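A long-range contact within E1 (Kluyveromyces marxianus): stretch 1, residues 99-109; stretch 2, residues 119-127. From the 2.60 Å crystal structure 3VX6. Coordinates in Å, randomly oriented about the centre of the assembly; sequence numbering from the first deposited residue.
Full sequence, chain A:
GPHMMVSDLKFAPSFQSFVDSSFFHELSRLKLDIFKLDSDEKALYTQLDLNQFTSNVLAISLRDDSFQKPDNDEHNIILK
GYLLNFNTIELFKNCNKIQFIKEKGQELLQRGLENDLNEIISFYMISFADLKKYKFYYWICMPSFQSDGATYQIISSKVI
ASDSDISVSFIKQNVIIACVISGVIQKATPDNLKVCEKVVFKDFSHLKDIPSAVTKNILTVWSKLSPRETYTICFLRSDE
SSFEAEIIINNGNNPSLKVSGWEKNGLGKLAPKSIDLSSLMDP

Stretch 1, residues 99-109: QFIKEKGQELL
Stretch 2 (119-127) EIISFYMIS

How do the two backbones lie? Residues 99-109 are helix throughout, phi/psi near -65/-40, with i-to-i+4 bonds such as Leu 108 N to Lys 104 O at 3.2 Å. The other stretch leaves a 3-10 turn at Glu 119 and Ile 120 and extends into a strand through Ser 127, phi/psi near -125/140 at its middle. Helix and strand run nearly antiparallel, at 156°, with axes 10.5 Å apart. The register is set by Phe 100 CA to Ile 126 CA, 9.7 Å; Lys 104 CA to Tyr 124 CA, 8.2 Å; and Leu 108 CA to Ile 120 CA, 4.4 Å.

Which side chains face each other? Phe 100, Lys 104 and Leu 108, one helical turn apart, point CA-to-CB toward the second stretch. Tyr 124 and Ile 126 point toward the helix, alternating with Phe 123 and Met 125, which point away; Ser 122, in the loop before them, also points toward it.

What does Tyr 124 do? Its m rotamer (chi2 -94°) lays the ring beneath Lys 104, whose CG sits 3.4 Å from the ring centroid, 12° off the normal, a CH-pi contact. Lys 104 has chi1 -91°, between wells, then chi2 p; its end leads away from the strand, and Lys 104 NZ forms a weak, salt-bridging hydrogen bond with Glu 107 OE1 at 3.2 Å. Thus aliphatic carbon covers the ring while the charge is paired within the helix.

How are the two ends filled? Phe 100, chi1 t and chi2 -83°, offers a face to Ile 126 (chi1 p, chi2 t), with Ile 126 CG2 4.1 Å from the ring centroid; Phe 100 CZ also meets Tyr 124 CB at 3.9 Å. Leu 108, m then t, places CD1 at the Tyr 124 ring edge, 4.1 Å from Tyr 124 CE2, and CD2 3.3 Å from Glu 119 O. No hydrogen bond crosses; the contact rests on packing.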

# COMPACT_ATOMS: atom_id res chain seq x y z
N GLN A 99 5.51 14.46 8.49
CA GLN A 99 4.21 15.08 8.54
C GLN A 99 3.41 14.63 7.32
O GLN A 99 2.19 14.44 7.38
CB GLN A 99 4.37 16.60 8.53
CG GLN A 99 3.06 17.38 8.54
CD GLN A 99 2.13 16.93 9.66
OE1 GLN A 99 2.55 16.72 10.80
NE2 GLN A 99 0.84 16.81 9.34
N PHE A 100 4.12 14.45 6.21
CA PHE A 100 3.49 14.05 4.97
C PHE A 100 2.91 12.65 5.04
O PHE A 100 1.75 12.44 4.72
CB PHE A 100 4.51 14.13 3.82
CG PHE A 100 4.06 13.48 2.55
CD1 PHE A 100 4.19 12.10 2.37
CD2 PHE A 100 3.49 14.24 1.53
CE1 PHE A 100 3.77 11.49 1.19
CE2 PHE A 100 3.06 13.64 0.35
CZ PHE A 100 3.20 12.26 0.18
N ILE A 101 3.71 11.69 5.46
CA ILE A 101 3.21 10.34 5.51
C ILE A 101 2.17 10.21 6.62
O ILE A 101 1.25 9.40 6.53
CB ILE A 101 4.37 9.34 5.66
CG1 ILE A 101 3.96 7.99 5.08
CG2 ILE A 101 4.79 9.22 7.12
CD1 ILE A 101 5.08 7.00 4.99
N LYS A 102 2.29 11.05 7.65
CA LYS A 102 1.33 11.02 8.75
C LYS A 102 -0.06 11.38 8.23
O LYS A 102 -1.05 10.72 8.56
CB LYS A 102 1.73 12.02 9.83
CG LYS A 102 0.79 12.03 11.02
CD LYS A 102 1.01 13.27 11.86
CE LYS A 102 0.35 13.15 13.24
NZ LYS A 102 0.41 14.43 14.01
N GLU A 103 -0.13 12.44 7.43
CA GLU A 103 -1.40 12.89 6.89
C GLU A 103 -1.98 11.89 5.91
O GLU A 103 -3.16 11.56 5.99
CB GLU A 103 -1.24 14.25 6.20
CG GLU A 103 -1.15 15.40 7.19
CD GLU A 103 -0.86 16.73 6.53
OE1 GLU A 103 -1.59 17.10 5.59
OE2 GLU A 103 0.10 17.41 6.94
N LYS A 104 -1.15 11.41 4.99
CA LYS A 104 -1.59 10.43 4.02
C LYS A 104 -2.13 9.26 4.81
O LYS A 104 -3.10 8.61 4.40
CB LYS A 104 -0.44 9.99 3.12
CG LYS A 104 -0.29 10.83 1.84
CD LYS A 104 -0.19 12.31 2.14
CE LYS A 104 -1.33 13.08 1.50
NZ LYS A 104 -1.43 14.50 2.02
N GLY A 105 -1.52 9.01 5.96
CA GLY A 105 -1.94 7.93 6.82
C GLY A 105 -3.31 8.12 7.45
O GLY A 105 -4.09 7.17 7.54
N GLN A 106 -3.61 9.34 7.89
CA GLN A 106 -4.90 9.63 8.50
C GLN A 106 -6.03 9.56 7.49
O GLN A 106 -7.17 9.26 7.84
CB GLN A 106 -4.89 11.02 9.14
CG GLN A 106 -3.93 11.14 10.30
CD GLN A 106 -3.80 12.56 10.83
OE1 GLN A 106 -3.58 13.51 10.07
NE2 GLN A 106 -3.91 12.72 12.15
N GLU A 107 -5.70 9.85 6.23
CA GLU A 107 -6.69 9.84 5.16
C GLU A 107 -7.08 8.41 4.83
O GLU A 107 -8.24 8.11 4.59
CB GLU A 107 -6.13 10.52 3.91
CG GLU A 107 -5.67 11.95 4.15
CD GLU A 107 -4.82 12.49 2.99
OE1 GLU A 107 -4.36 13.64 3.11
OE2 GLU A 107 -4.62 11.76 1.98
N LEU A 108 -6.10 7.52 4.79
CA LEU A 108 -6.39 6.13 4.50
C LEU A 108 -7.24 5.60 5.64
O LEU A 108 -8.19 4.85 5.41
CB LEU A 108 -5.08 5.35 4.35
CG LEU A 108 -4.21 5.84 3.18
CD1 LEU A 108 -2.83 5.27 3.30
CD2 LEU A 108 -4.84 5.47 1.86
N LEU A 109 -6.92 6.00 6.87
CA LEU A 109 -7.67 5.59 8.04
C LEU A 109 -9.15 5.92 7.85
O LEU A 109 -10.02 5.05 7.96
CB LEU A 109 -7.14 6.32 9.26
CG LEU A 109 -8.03 6.32 10.51
CD1 LEU A 109 -8.29 4.91 10.95
CD2 LEU A 109 -7.33 7.11 11.60
N GLU A 119 -9.49 0.70 0.29
CA GLU A 119 -9.04 2.08 0.20
C GLU A 119 -7.91 2.46 1.12
O GLU A 119 -7.30 3.51 0.94
CB GLU A 119 -10.20 3.04 0.42
CG GLU A 119 -11.26 2.95 -0.63
CD GLU A 119 -12.28 4.05 -0.50
OE1 GLU A 119 -13.42 3.86 -0.97
OE2 GLU A 119 -11.95 5.13 0.07
N ILE A 120 -7.62 1.63 2.12
CA ILE A 120 -6.55 1.95 3.06
C ILE A 120 -5.19 1.69 2.45
O ILE A 120 -4.16 2.09 3.01
CB ILE A 120 -6.67 1.12 4.33
CG1 ILE A 120 -6.41 -0.35 4.00
CG2 ILE A 120 -8.03 1.34 4.95
CD1 ILE A 120 -6.64 -1.28 5.13
N ILE A 121 -5.18 1.04 1.29
CA ILE A 121 -3.94 0.72 0.60
C ILE A 121 -3.66 1.63 -0.58
O ILE A 121 -4.49 1.77 -1.47
CB ILE A 121 -3.95 -0.74 0.06
CG1 ILE A 121 -3.84 -1.71 1.23
CG2 ILE A 121 -2.80 -0.94 -0.94
CD1 ILE A 121 -3.79 -3.14 0.81
N SER A 122 -2.49 2.25 -0.56
CA SER A 122 -2.09 3.14 -1.63
C SER A 122 -0.60 3.44 -1.55
O SER A 122 0.07 3.07 -0.59
CB SER A 122 -2.88 4.44 -1.54
OG SER A 122 -2.66 5.23 -2.69
N PHE A 123 -0.06 4.08 -2.57
CA PHE A 123 1.33 4.45 -2.52
C PHE A 123 1.43 5.89 -2.96
O PHE A 123 0.67 6.35 -3.80
CB PHE A 123 2.21 3.56 -3.40
CG PHE A 123 1.94 3.68 -4.86
CD1 PHE A 123 0.83 3.06 -5.43
CD2 PHE A 123 2.84 4.34 -5.68
CE1 PHE A 123 0.63 3.10 -6.80
CE2 PHE A 123 2.65 4.39 -7.06
CZ PHE A 123 1.55 3.76 -7.62
N TYR A 124 2.37 6.59 -2.35
CA TYR A 124 2.61 7.99 -2.59
C TYR A 124 4.10 8.16 -2.89
O TYR A 124 4.96 7.54 -2.25
CB TYR A 124 2.23 8.78 -1.34
CG TYR A 124 0.80 8.57 -0.90
CD1 TYR A 124 -0.21 9.45 -1.32
CD2 TYR A 124 0.44 7.49 -0.08
CE1 TYR A 124 -1.54 9.26 -0.93
CE2 TYR A 124 -0.90 7.29 0.31
CZ TYR A 124 -1.88 8.18 -0.12
OH TYR A 124 -3.20 8.03 0.26
N MET A 125 4.40 8.98 -3.88
CA MET A 125 5.78 9.19 -4.24
C MET A 125 6.06 10.67 -4.24
O MET A 125 5.28 11.45 -4.74
CB MET A 125 6.04 8.61 -5.63
CG MET A 125 7.46 8.75 -6.10
SD MET A 125 7.70 8.09 -7.76
CE MET A 125 8.79 9.34 -8.42
N ILE A 126 7.16 11.07 -3.61
CA ILE A 126 7.52 12.48 -3.66
C ILE A 126 8.78 12.43 -4.51
O ILE A 126 9.52 11.44 -4.48
CB ILE A 126 7.84 13.09 -2.28
CG1 ILE A 126 8.88 12.25 -1.54
CG2 ILE A 126 6.54 13.27 -1.50
CD1 ILE A 126 9.41 12.87 -0.25
N SER A 127 9.01 13.46 -5.29
CA SER A 127 10.17 13.44 -6.15
C SER A 127 10.59 14.82 -6.56
O SER A 127 9.91 15.81 -6.31
CB SER A 127 9.90 12.60 -7.40
OG SER A 127 8.86 13.15 -8.20